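Local coordinates for protein 3-carboxy-cis,cis-muconate cycloisomerase (Acinetobacter calcoaceticus, PDB 1Q5N) that belongs to the mainly helical fumarase/aspartase superfamily and is built from four copies of one chain, at residues 145-150 with 352-357; 151-154 with 159-162; 166-171 with 436-441; 259-262 with 268-271. One frame throughout, in Å; residues are numbered along the deposited sequence.

Interaction 1. Residues 145-150 with 352-357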
loop_
_atom_site.group_PDB
_atom_site.type_symbol
_atom_site.label_atom_id
_atom_site.label_comp_id
_atom_site.label_asym_id
_atom_site.label_seq_id
_atom_site.Cartn_x
_atom_site.Cartn_y
_atom_site.Cartn_z
ATOM N N GLN A 145 18.681 24.792 20.863
ATOM C CA GLN A 145 19.547 25.532 21.786
ATOM C C GLN A 145 18.789 26.751 22.350
ATOM O O GLN A 145 18.790 26.988 23.541
ATOM C CB GLN A 145 20.798 25.978 21.000
ATOM C CG GLN A 145 21.926 26.668 21.743
ATOM C CD GLN A 145 23.261 26.535 20.950
ATOM O OE1 GLN A 145 23.378 26.982 19.780
ATOM N NE2 GLN A 145 24.258 25.895 21.577
ATOM N N THR A 146 18.141 27.510 21.475
ATOM C CA THR A 146 17.388 28.668 21.890
ATOM C C THR A 146 16.292 28.346 22.931
ATOM O O THR A 146 16.045 29.141 23.853
ATOM C CB THR A 146 16.726 29.325 20.679
ATOM O OG1 THR A 146 17.715 29.687 19.730
ATOM C CG2 THR A 146 16.025 30.573 21.063
ATOM N N TYR A 147 15.678 27.165 22.824
ATOM C CA TYR A 147 14.557 26.792 23.695
ATOM C C TYR A 147 14.806 25.591 24.562
ATOM O O TYR A 147 13.852 24.940 25.013
ATOM C CB TYR A 147 13.318 26.516 22.826
ATOM C CG TYR A 147 12.858 27.707 22.026
ATOM C CD1 TYR A 147 12.210 28.785 22.650
ATOM C CD2 TYR A 147 13.057 27.773 20.653
ATOM C CE1 TYR A 147 11.763 29.906 21.915
ATOM C CE2 TYR A 147 12.615 28.897 19.905
ATOM C CZ TYR A 147 11.973 29.946 20.554
ATOM O OH TYR A 147 11.548 31.047 19.848
ATOM N N ARG A 148 16.067 25.275 24.814
ATOM C CA ARG A 148 16.331 24.104 25.628
ATOM C C ARG A 148 15.740 24.203 27.041
ATOM O O ARG A 148 15.574 23.199 27.718
ATOM C CB ARG A 148 17.841 23.833 25.679
ATOM C CG ARG A 148 18.739 24.965 26.236
ATOM C CD ARG A 148 19.815 24.295 27.083
ATOM N NE ARG A 148 20.966 23.949 26.290
ATOM C CZ ARG A 148 21.702 22.837 26.398
ATOM N NH1 ARG A 148 21.456 21.856 27.268
ATOM N NH2 ARG A 148 22.762 22.735 25.620
ATOM N N HIS A 149 15.443 25.420 27.476
ATOM C CA HIS A 149 14.876 25.646 28.806
ATOM C C HIS A 149 13.394 26.047 28.767
ATOM O O HIS A 149 12.806 26.329 29.817
ATOM C CB HIS A 149 15.676 26.738 29.590
ATOM C CG HIS A 149 17.088 26.339 29.904
ATOM N ND1 HIS A 149 18.187 27.021 29.416
ATOM C CD2 HIS A 149 17.576 25.242 30.552
ATOM C CE1 HIS A 149 19.292 26.360 29.735
ATOM N NE2 HIS A 149 18.945 25.277 30.420
ATOM N N GLN A 150 12.790 26.091 27.581
ATOM C CA GLN A 150 11.390 26.454 27.498
ATOM C C GLN A 150 10.547 25.233 27.931
ATOM O O GLN A 150 10.334 24.280 27.140
ATOM C CB GLN A 150 11.042 26.850 26.083
ATOM C CG GLN A 150 9.575 27.120 25.920
ATOM C CD GLN A 150 9.089 28.197 26.928
ATOM O OE1 GLN A 150 9.530 29.357 26.868
ATOM N NE2 GLN A 150 8.184 27.799 27.877
ATOM N N MET A 352 9.024 29.639 13.040
ATOM C CA MET A 352 8.203 29.079 14.098
ATOM C C MET A 352 7.947 30.123 15.216
ATOM O O MET A 352 8.884 30.708 15.751
ATOM C CB MET A 352 8.992 27.927 14.676
ATOM C CG MET A 352 8.294 27.090 15.675
ATOM S SD MET A 352 9.503 26.022 16.540
ATOM C CE MET A 352 10.667 25.602 15.234
ATOM N N GLU A 353 6.689 30.311 15.590
ATOM C CA GLU A 353 6.301 31.248 16.644
ATOM C C GLU A 353 6.014 30.464 17.954
ATOM O O GLU A 353 5.083 29.662 18.017
ATOM C CB GLU A 353 5.045 31.936 16.184
ATOM C CG GLU A 353 4.998 33.385 16.236
ATOM C CD GLU A 353 3.663 33.856 15.629
ATOM O OE1 GLU A 353 3.595 33.945 14.357
ATOM O OE2 GLU A 353 2.690 34.091 16.424
ATOM N N VAL A 354 6.793 30.692 19.002
ATOM C CA VAL A 354 6.594 29.971 20.256
ATOM C C VAL A 354 5.799 30.852 21.218
ATOM O O VAL A 354 6.134 32.010 21.389
ATOM C CB VAL A 354 7.961 29.610 20.873
ATOM C CG1 VAL A 354 7.795 28.906 22.242
ATOM C CG2 VAL A 354 8.741 28.722 19.887
ATOM N N ASN A 355 4.724 30.338 21.814
ATOM C CA ASN A 355 3.926 31.148 22.758
ATOM C C ASN A 355 4.125 30.565 24.169
ATOM O O ASN A 355 3.422 29.663 24.590
ATOM C CB ASN A 355 2.451 31.131 22.376
ATOM C CG ASN A 355 1.619 32.098 23.223
ATOM O OD1 ASN A 355 1.817 32.214 24.436
ATOM N ND2 ASN A 355 0.676 32.789 22.586
ATOM N N ALA A 356 5.122 31.090 24.867
ATOM C CA ALA A 356 5.541 30.668 26.197
ATOM C C ALA A 356 4.468 30.780 27.261
ATOM O O ALA A 356 4.441 29.977 28.181
ATOM C CB ALA A 356 6.824 31.469 26.614
ATOM N N GLU A 357 3.587 31.761 27.149
ATOM C CA GLU A 357 2.514 31.890 28.121
ATOM C C GLU A 357 1.502 30.771 28.070
ATOM O O GLU A 357 1.066 30.274 29.120
ATOM C CB GLU A 357 1.784 33.178 27.920
ATOM C CG GLU A 357 2.382 34.238 28.728
ATOM C CD GLU A 357 1.669 35.526 28.472
ATOM O OE1 GLU A 357 0.448 35.613 28.849
ATOM O OE2 GLU A 357 2.335 36.424 27.872
HETATM O O HOH W 1 6.746 29.098 30.258
#

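Interaction 2. Residues 151-154 with 159-162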
loop_
_atom_site.group_PDB
_atom_site.type_symbol
_atom_site.label_atom_id
_atom_site.label_comp_id
_atom_site.label_asym_id
_atom_site.label_seq_id
_atom_site.Cartn_x
_atom_site.Cartn_y
_atom_site.Cartn_z
ATOM N N VAL A 151 10.087 25.245 29.185
ATOM C CA VAL A 151 9.264 24.158 29.707
ATOM C C VAL A 151 7.846 24.058 29.064
ATOM O O VAL A 151 7.218 25.074 28.750
ATOM C CB VAL A 151 9.115 24.303 31.244
ATOM C CG1 VAL A 151 8.167 23.266 31.742
ATOM C CG2 VAL A 151 10.476 24.088 31.925
ATOM N N MET A 152 7.362 22.834 28.854
ATOM C CA MET A 152 6.015 22.624 28.272
ATOM C C MET A 152 5.597 21.207 28.623
ATOM O O MET A 152 6.412 20.433 29.122
ATOM C CB MET A 152 6.033 22.777 26.754
ATOM C CG MET A 152 6.939 21.736 26.115
ATOM S SD MET A 152 6.922 21.794 24.320
ATOM C CE MET A 152 5.245 21.035 24.014
ATOM N N MET A 153 4.343 20.836 28.386
ATOM C CA MET A 153 3.960 19.463 28.740
ATOM C C MET A 153 4.336 18.375 27.727
ATOM O O MET A 153 4.238 18.569 26.503
ATOM C CB MET A 153 2.447 19.400 28.998
ATOM C CG MET A 153 1.975 20.198 30.236
ATOM S SD MET A 153 2.827 19.602 31.755
ATOM C CE MET A 153 2.433 17.860 31.783
ATOM N N GLY A 154 4.820 17.247 28.236
ATOM C CA GLY A 154 5.066 16.099 27.367
ATOM C C GLY A 154 3.691 15.403 27.339
ATOM O O GLY A 154 2.961 15.368 28.355
ATOM N N GLN A 159 -2.447 12.730 26.052
ATOM C CA GLN A 159 -2.791 13.173 27.400
ATOM C C GLN A 159 -1.566 13.774 28.052
ATOM O O GLN A 159 -0.462 13.213 27.946
ATOM C CB GLN A 159 -3.171 11.994 28.281
ATOM C CG GLN A 159 -4.256 11.100 27.745
ATOM C CD GLN A 159 -5.578 11.720 27.932
ATOM O OE1 GLN A 159 -6.036 11.877 29.067
ATOM N NE2 GLN A 159 -6.214 12.106 26.839
ATOM N N GLN A 160 -1.759 14.867 28.786
ATOM C CA GLN A 160 -0.627 15.475 29.498
ATOM C C GLN A 160 -0.003 14.447 30.430
ATOM O O GLN A 160 -0.706 13.655 31.052
ATOM C CB GLN A 160 -1.067 16.705 30.267
ATOM C CG GLN A 160 -1.212 17.942 29.380
ATOM C CD GLN A 160 -1.472 19.180 30.209
ATOM O OE1 GLN A 160 -1.368 19.138 31.431
ATOM N NE2 GLN A 160 -1.806 20.278 29.558
ATOM N N ALA A 161 1.318 14.402 30.495
ATOM C CA ALA A 161 1.957 13.407 31.365
ATOM C C ALA A 161 2.977 14.051 32.331
ATOM O O ALA A 161 2.660 14.185 33.517
ATOM C CB ALA A 161 2.620 12.287 30.501
ATOM N N LEU A 162 4.162 14.464 31.845
ATOM C CA LEU A 162 5.167 15.086 32.710
ATOM C C LEU A 162 5.781 16.186 31.872
ATOM O O LEU A 162 5.690 16.160 30.643
ATOM C CB LEU A 162 6.243 14.089 33.100
ATOM C CG LEU A 162 5.924 12.924 34.041
ATOM C CD1 LEU A 162 7.224 12.094 34.231
ATOM C CD2 LEU A 162 5.418 13.448 35.428
#

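Interaction 3. Residues 166-171 with 436-441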
loop_
_atom_site.group_PDB
_atom_site.type_symbol
_atom_site.label_atom_id
_atom_site.label_comp_id
_atom_site.label_asym_id
_atom_site.label_seq_id
_atom_site.Cartn_x
_atom_site.Cartn_y
_atom_site.Cartn_z
ATOM N N LEU A 166 10.681 22.399 25.009
ATOM C CA LEU A 166 10.504 22.452 23.588
ATOM C C LEU A 166 11.827 22.059 22.946
ATOM O O LEU A 166 11.859 21.371 21.935
ATOM C CB LEU A 166 10.113 23.856 23.176
ATOM C CG LEU A 166 10.160 24.106 21.669
ATOM C CD1 LEU A 166 9.213 23.125 21.014
ATOM C CD2 LEU A 166 9.751 25.561 21.305
ATOM N N GLY A 167 12.928 22.491 23.556
ATOM C CA GLY A 167 14.236 22.167 23.019
ATOM C C GLY A 167 14.423 20.663 22.928
ATOM O O GLY A 167 15.132 20.176 22.045
ATOM N N HIS A 168 13.839 19.897 23.845
ATOM C CA HIS A 168 14.019 18.455 23.730
ATOM C C HIS A 168 13.297 17.882 22.436
ATOM O O HIS A 168 13.856 17.036 21.753
ATOM C CB HIS A 168 13.513 17.765 24.967
ATOM C CG HIS A 168 13.923 16.329 25.047
ATOM N ND1 HIS A 168 13.052 15.333 25.407
ATOM C CD2 HIS A 168 15.131 15.737 24.872
ATOM C CE1 HIS A 168 13.701 14.180 25.460
ATOM N NE2 HIS A 168 14.966 14.397 25.139
ATOM N N LYS A 169 12.078 18.337 22.124
ATOM C CA LYS A 169 11.422 17.903 20.890
ATOM C C LYS A 169 12.321 18.272 19.692
ATOM O O LYS A 169 12.538 17.454 18.783
ATOM C CB LYS A 169 10.076 18.621 20.690
ATOM C CG LYS A 169 8.937 18.188 21.576
ATOM C CD LYS A 169 7.687 18.916 21.128
ATOM C CE LYS A 169 6.417 18.308 21.713
ATOM N NZ LYS A 169 6.122 16.911 21.270
ATOM N N LEU A 170 12.852 19.503 19.700
ATOM C CA LEU A 170 13.713 19.974 18.614
ATOM C C LEU A 170 15.005 19.146 18.496
ATOM O O LEU A 170 15.463 18.853 17.367
ATOM C CB LEU A 170 14.044 21.463 18.792
ATOM C CG LEU A 170 12.810 22.350 18.522
ATOM C CD1 LEU A 170 12.995 23.768 19.107
ATOM C CD2 LEU A 170 12.627 22.423 17.038
ATOM N N ALA A 171 15.573 18.739 19.636
ATOM C CA ALA A 171 16.790 17.935 19.577
ATOM C C ALA A 171 16.463 16.551 18.986
ATOM O O ALA A 171 17.253 15.995 18.205
ATOM C CB ALA A 171 17.426 17.803 20.983
ATOM N N GLY A 436 14.573 15.403 34.665
ATOM C CA GLY A 436 15.525 14.311 34.545
ATOM C C GLY A 436 16.787 14.652 33.763
ATOM O O GLY A 436 17.405 15.690 34.001
ATOM N N ASN A 437 17.188 13.811 32.814
ATOM C CA ASN A 437 18.407 14.124 32.089
ATOM C C ASN A 437 18.149 14.762 30.729
ATOM O O ASN A 437 18.918 14.557 29.796
ATOM C CB ASN A 437 19.278 12.868 31.923
ATOM C CG ASN A 437 18.814 11.982 30.754
ATOM O OD1 ASN A 437 17.624 11.953 30.393
ATOM N ND2 ASN A 437 19.749 11.238 30.183
ATOM N N ILE A 438 17.094 15.568 30.603
ATOM C CA ILE A 438 16.837 16.209 29.309
ATOM C C ILE A 438 17.987 17.094 28.782
ATOM O O ILE A 438 18.222 17.150 27.585
ATOM C CB ILE A 438 15.519 17.029 29.343
ATOM C CG1 ILE A 438 14.326 16.096 29.150
ATOM C CG2 ILE A 438 15.532 18.096 28.297
ATOM C CD1 ILE A 438 13.029 16.817 29.196
ATOM N N GLN A 439 18.699 17.790 29.672
ATOM C CA GLN A 439 19.800 18.666 29.251
ATOM C C GLN A 439 20.974 17.842 28.754
ATOM O O GLN A 439 21.620 18.242 27.790
ATOM C CB GLN A 439 20.197 19.634 30.395
ATOM C CG GLN A 439 18.996 20.572 30.781
ATOM C CD GLN A 439 18.411 21.271 29.573
ATOM O OE1 GLN A 439 19.131 21.575 28.631
ATOM N NE2 GLN A 439 17.108 21.550 29.589
ATOM N N ASP A 440 21.229 16.683 29.373
ATOM C CA ASP A 440 22.295 15.797 28.887
ATOM C C ASP A 440 21.932 15.340 27.459
ATOM O O ASP A 440 22.813 15.277 26.562
ATOM C CB ASP A 440 22.443 14.514 29.749
ATOM C CG ASP A 440 23.031 14.769 31.139
ATOM O OD1 ASP A 440 23.500 15.904 31.401
ATOM O OD2 ASP A 440 23.024 13.829 31.975
ATOM N N GLN A 441 20.644 15.010 27.230
ATOM C CA GLN A 441 20.224 14.549 25.890
ATOM C C GLN A 441 20.374 15.662 24.876
ATOM O O GLN A 441 20.883 15.420 23.765
ATOM C CB GLN A 441 18.789 14.018 25.893
ATOM C CG GLN A 441 18.617 12.660 26.632
ATOM C CD GLN A 441 17.152 12.206 26.641
ATOM O OE1 GLN A 441 16.526 12.072 25.580
ATOM N NE2 GLN A 441 16.602 11.979 27.835
#

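Interaction 4. Residues 259-262 with 268-271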
loop_
_atom_site.group_PDB
_atom_site.type_symbol
_atom_site.label_atom_id
_atom_site.label_comp_id
_atom_site.label_asym_id
_atom_site.label_seq_id
_atom_site.Cartn_x
_atom_site.Cartn_y
_atom_site.Cartn_z
ATOM N N SER A 259 1.001 20.891 14.321
ATOM C CA SER A 259 -0.404 21.280 14.078
ATOM C C SER A 259 -1.227 20.958 15.329
ATOM O O SER A 259 -2.222 21.608 15.603
ATOM C CB SER A 259 -0.983 20.592 12.822
ATOM O OG SER A 259 -0.993 19.184 12.913
ATOM N N LEU A 260 -0.824 19.945 16.096
ATOM C CA LEU A 260 -1.560 19.649 17.336
ATOM C C LEU A 260 -1.285 20.820 18.321
ATOM O O LEU A 260 -2.163 21.219 19.116
ATOM C CB LEU A 260 -1.085 18.342 17.984
ATOM C CG LEU A 260 -1.644 17.049 17.372
ATOM C CD1 LEU A 260 -1.015 15.864 18.106
ATOM C CD2 LEU A 260 -3.175 17.005 17.492
ATOM N N MET A 261 -0.073 21.368 18.260
ATOM C CA MET A 261 0.279 22.467 19.156
ATOM C C MET A 261 -0.387 23.779 18.726
ATOM O O MET A 261 -0.369 24.745 19.465
ATOM C CB MET A 261 1.813 22.609 19.258
ATOM C CG MET A 261 2.464 21.431 19.975
ATOM S SD MET A 261 4.320 21.438 19.913
ATOM C CE MET A 261 4.579 22.605 21.011
ATOM N N MET A 262 -0.957 23.800 17.531
ATOM C CA MET A 262 -1.651 24.961 17.030
ATOM C C MET A 262 -3.150 24.880 17.306
ATOM O O MET A 262 -3.876 25.825 16.938
ATOM C CB MET A 262 -1.488 25.090 15.512
ATOM C CG MET A 262 -0.425 26.002 15.065
ATOM S SD MET A 262 -0.203 26.029 13.262
ATOM C CE MET A 262 -1.348 27.316 12.780
ATOM N N GLU A 268 0.359 26.590 21.503
ATOM C CA GLU A 268 1.698 26.734 22.043
ATOM C C GLU A 268 2.765 27.098 21.001
ATOM O O GLU A 268 3.790 27.683 21.322
ATOM C CB GLU A 268 2.092 25.439 22.760
ATOM C CG GLU A 268 1.208 25.077 23.948
ATOM C CD GLU A 268 1.590 23.734 24.550
ATOM O OE1 GLU A 268 2.162 22.884 23.832
ATOM O OE2 GLU A 268 1.323 23.514 25.741
ATOM N N VAL A 269 2.499 26.744 19.745
ATOM C CA VAL A 269 3.442 26.971 18.669
ATOM C C VAL A 269 2.626 27.214 17.433
ATOM O O VAL A 269 1.576 26.591 17.263
ATOM C CB VAL A 269 4.308 25.721 18.428
ATOM C CG1 VAL A 269 5.088 25.914 17.210
ATOM C CG2 VAL A 269 5.267 25.471 19.605
ATOM N N PHE A 270 3.090 28.116 16.572
ATOM C CA PHE A 270 2.379 28.445 15.339
ATOM C C PHE A 270 3.254 28.482 14.113
ATOM O O PHE A 270 4.436 28.822 14.166
ATOM C CB PHE A 270 1.715 29.802 15.423
ATOM C CG PHE A 270 0.643 29.867 16.436
ATOM C CD1 PHE A 270 0.948 30.096 17.781
ATOM C CD2 PHE A 270 -0.687 29.696 16.062
ATOM C CE1 PHE A 270 -0.055 30.127 18.749
ATOM C CE2 PHE A 270 -1.698 29.727 17.024
ATOM C CZ PHE A 270 -1.374 29.954 18.369
ATOM N N GLU A 271 2.635 28.162 12.992
ATOM C CA GLU A 271 3.306 28.218 11.729
ATOM C C GLU A 271 3.501 29.697 11.425
ATOM O O GLU A 271 2.721 30.508 11.846
ATOM C CB GLU A 271 2.427 27.625 10.626
ATOM C CG GLU A 271 2.535 26.140 10.469
ATOM C CD GLU A 271 1.742 25.590 9.269
ATOM O OE1 GLU A 271 1.418 26.355 8.313
ATOM O OE2 GLU A 271 1.468 24.366 9.271
#

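Interaction 1. Residues 145-150 with 352-357
Tyr147 has CG anti to its carbonyl carbon (chi1 -61°), which swings the phenol across to Val354. Val354 has CG1 anti to its own backbone N (chi1 177°), and this sets CG2 beside that N, facing the ring. The contact joins a type I beta turn, Tyr147 to Gln150, to Val354 of strand 353-354 and Ala356 at the start of helix 356-364. The turn follows helix 110-146 and is closed by Gln150 N bonding to Tyr147 O at 3.0 Å. Val354 CG2 makes a CH-pi contact 3.9 Å from the centroid of the Tyr147 ring. It sits over the face but displaced toward the rim, so Tyr147 CZ comes closest, at 3.5 Å from CG2. The opposite face is covered by CG2 of Thr146, the preceding residue, so the phenol lies between two methyl groups. Leu166 on helix 166-191 also packs against both Tyr147 and Val354. Gln150 lays its amide beside Ala356. There OE1 lies 3.4 Å from Ala356 CB, a contact without a hydrogen bond. A water makes the polar link between the segments. It accepts from Gln150 NE2 at 3.1 Å and donates to Ala356 O at 3.2 Å.

Interaction 2. Residues 151-154 with 159-162
Gly154 bonds through both its backbone N and its O to the chain around Ala161, in a beta hairpin of strands 151-156 and 159-161. Its N donates to Leu162 O at 2.8 Å. Its O accepts from Ala161 N at 2.9 Å. The strands are far from straight antiparallel, with 120° between their directions, and the chain turns a corner at Leu162. The second strand also faces another copy of the protein. Gln160 N bonds to Thr264 OG1 of the second subunit, and Gln159 NE2 to Met262 O of that subunit. Gln160 NE2 is shared between Asn362 O of its own chain and Glu265 OE2 of the second subunit, which holds the amide in place. Met153 crosses this glutamine at about a right angle, its CG over one face of the amide. That CG lies 3.6 Å from Gln160 CD, and 3.7 Å from Gln160 OE1. Two bends, at chi2 (-58°) and chi3 (-56°), fold the Met153 chain back toward the backbone of Ala161 and Leu162. Its methyl CE then rests 3.7 Å from Leu162 C and 3.9 Å from Ala161 N.

Interaction 3. Residues 166-171 with 436-441
The His168 ring carries Ile438 CG1 over one face and Gln441 OE1 at its edge. CG1 stands almost directly above the ring centre, 4.1 Å from the centroid, in a CH-pi contact. At the edge, His168 NE2 donates to Gln441 OE1 at 2.8 Å, and the oxygen lies in the ring plane. The Gln441 amide is turned nearly perpendicular to the imidazole, with 82° between the planes. The donor also stands well above the carbonyl plane of Gln441, not on a lone pair. CG of His168 is anti to the backbone N (chi1 -168°), and this carries the ring out from its helix toward the other segment. Ile438 adds a second touch, with CG2 3.9 Å from His168 CB. The other end of the Gln441 amide is also held. Its NE2 donates to Asn437 OD1 at 2.8 Å, one helical turn back and in the amide plane. With both ends bonded, the amide is fixed in rotation. Gln441 OE1 takes a second donor, Thr229 N of the third subunit, and His168 packs on Gly201 of that subunit. The arrangement is a helix-to-helix contact buried at a subunit interface. It joins the first turn of helix 166-191 to the first turn of helix 438-447, linking the lyase family region to the C-terminal region related to adenylosuccinate lyase.

Interaction 4. Residues 259-262 with 268-271
Segment 259-262 ends helix 235-261, and after a short loop the chain returns beside it as 268-271, where Glu268 N donates to Met261 O at 2.8 Å. The two methionines at the helix end then take different sides of the returning chain. Met261 points toward it, and a bend at chi3 (76°) brings its CE to Val269 CG2 at 3.3 Å, tighter than usual van der Waals contact. The same methyl lies 3.7 Å from Glu268 OE1. The Glu268 carboxylate has its salt bridge with Arg155. This is a helix-loop-strand connection: strand 269-270 pairs antiparallel with strand 353-354, so the contact packs the end of helix 235-261 against a two-stranded sheet. Met262 runs along the strand. Its CG sits 3.8 Å from Phe270 CD2. Further out, Glu271 N makes a weak hydrogen bond to Met262 SD at 3.6 Å. The Glu271 side chain crosses Met262 at about a right angle, with CG 3.9 Å from SD. Its carboxylate goes on to Trp258 NE1 through OE2, and to the backbone N of Ala291 and of Ala292 in the first turn of helix 290-311.

In the fold
All four contacts lie on the same side of the chain's centre, with their own centres about 12 to 19 Å apart. Along the chain, interaction 2 closes first, before interactions 3 and 4 open. Interactions 2 and 4 are local and nested in the long loop closed by interaction 1, while interactions 1 and 3 cross. Interactions 1 and 4 share the small sheet of strands 269-270 and 353-354. Interactions 1 and 3 are joined by Gln150 O with Leu166 N and by Arg148 with Gln439. Met152 packs against residues of both interactions 3 and 4. The group thus ties the ends of several long helices together, next to neighbouring subunits.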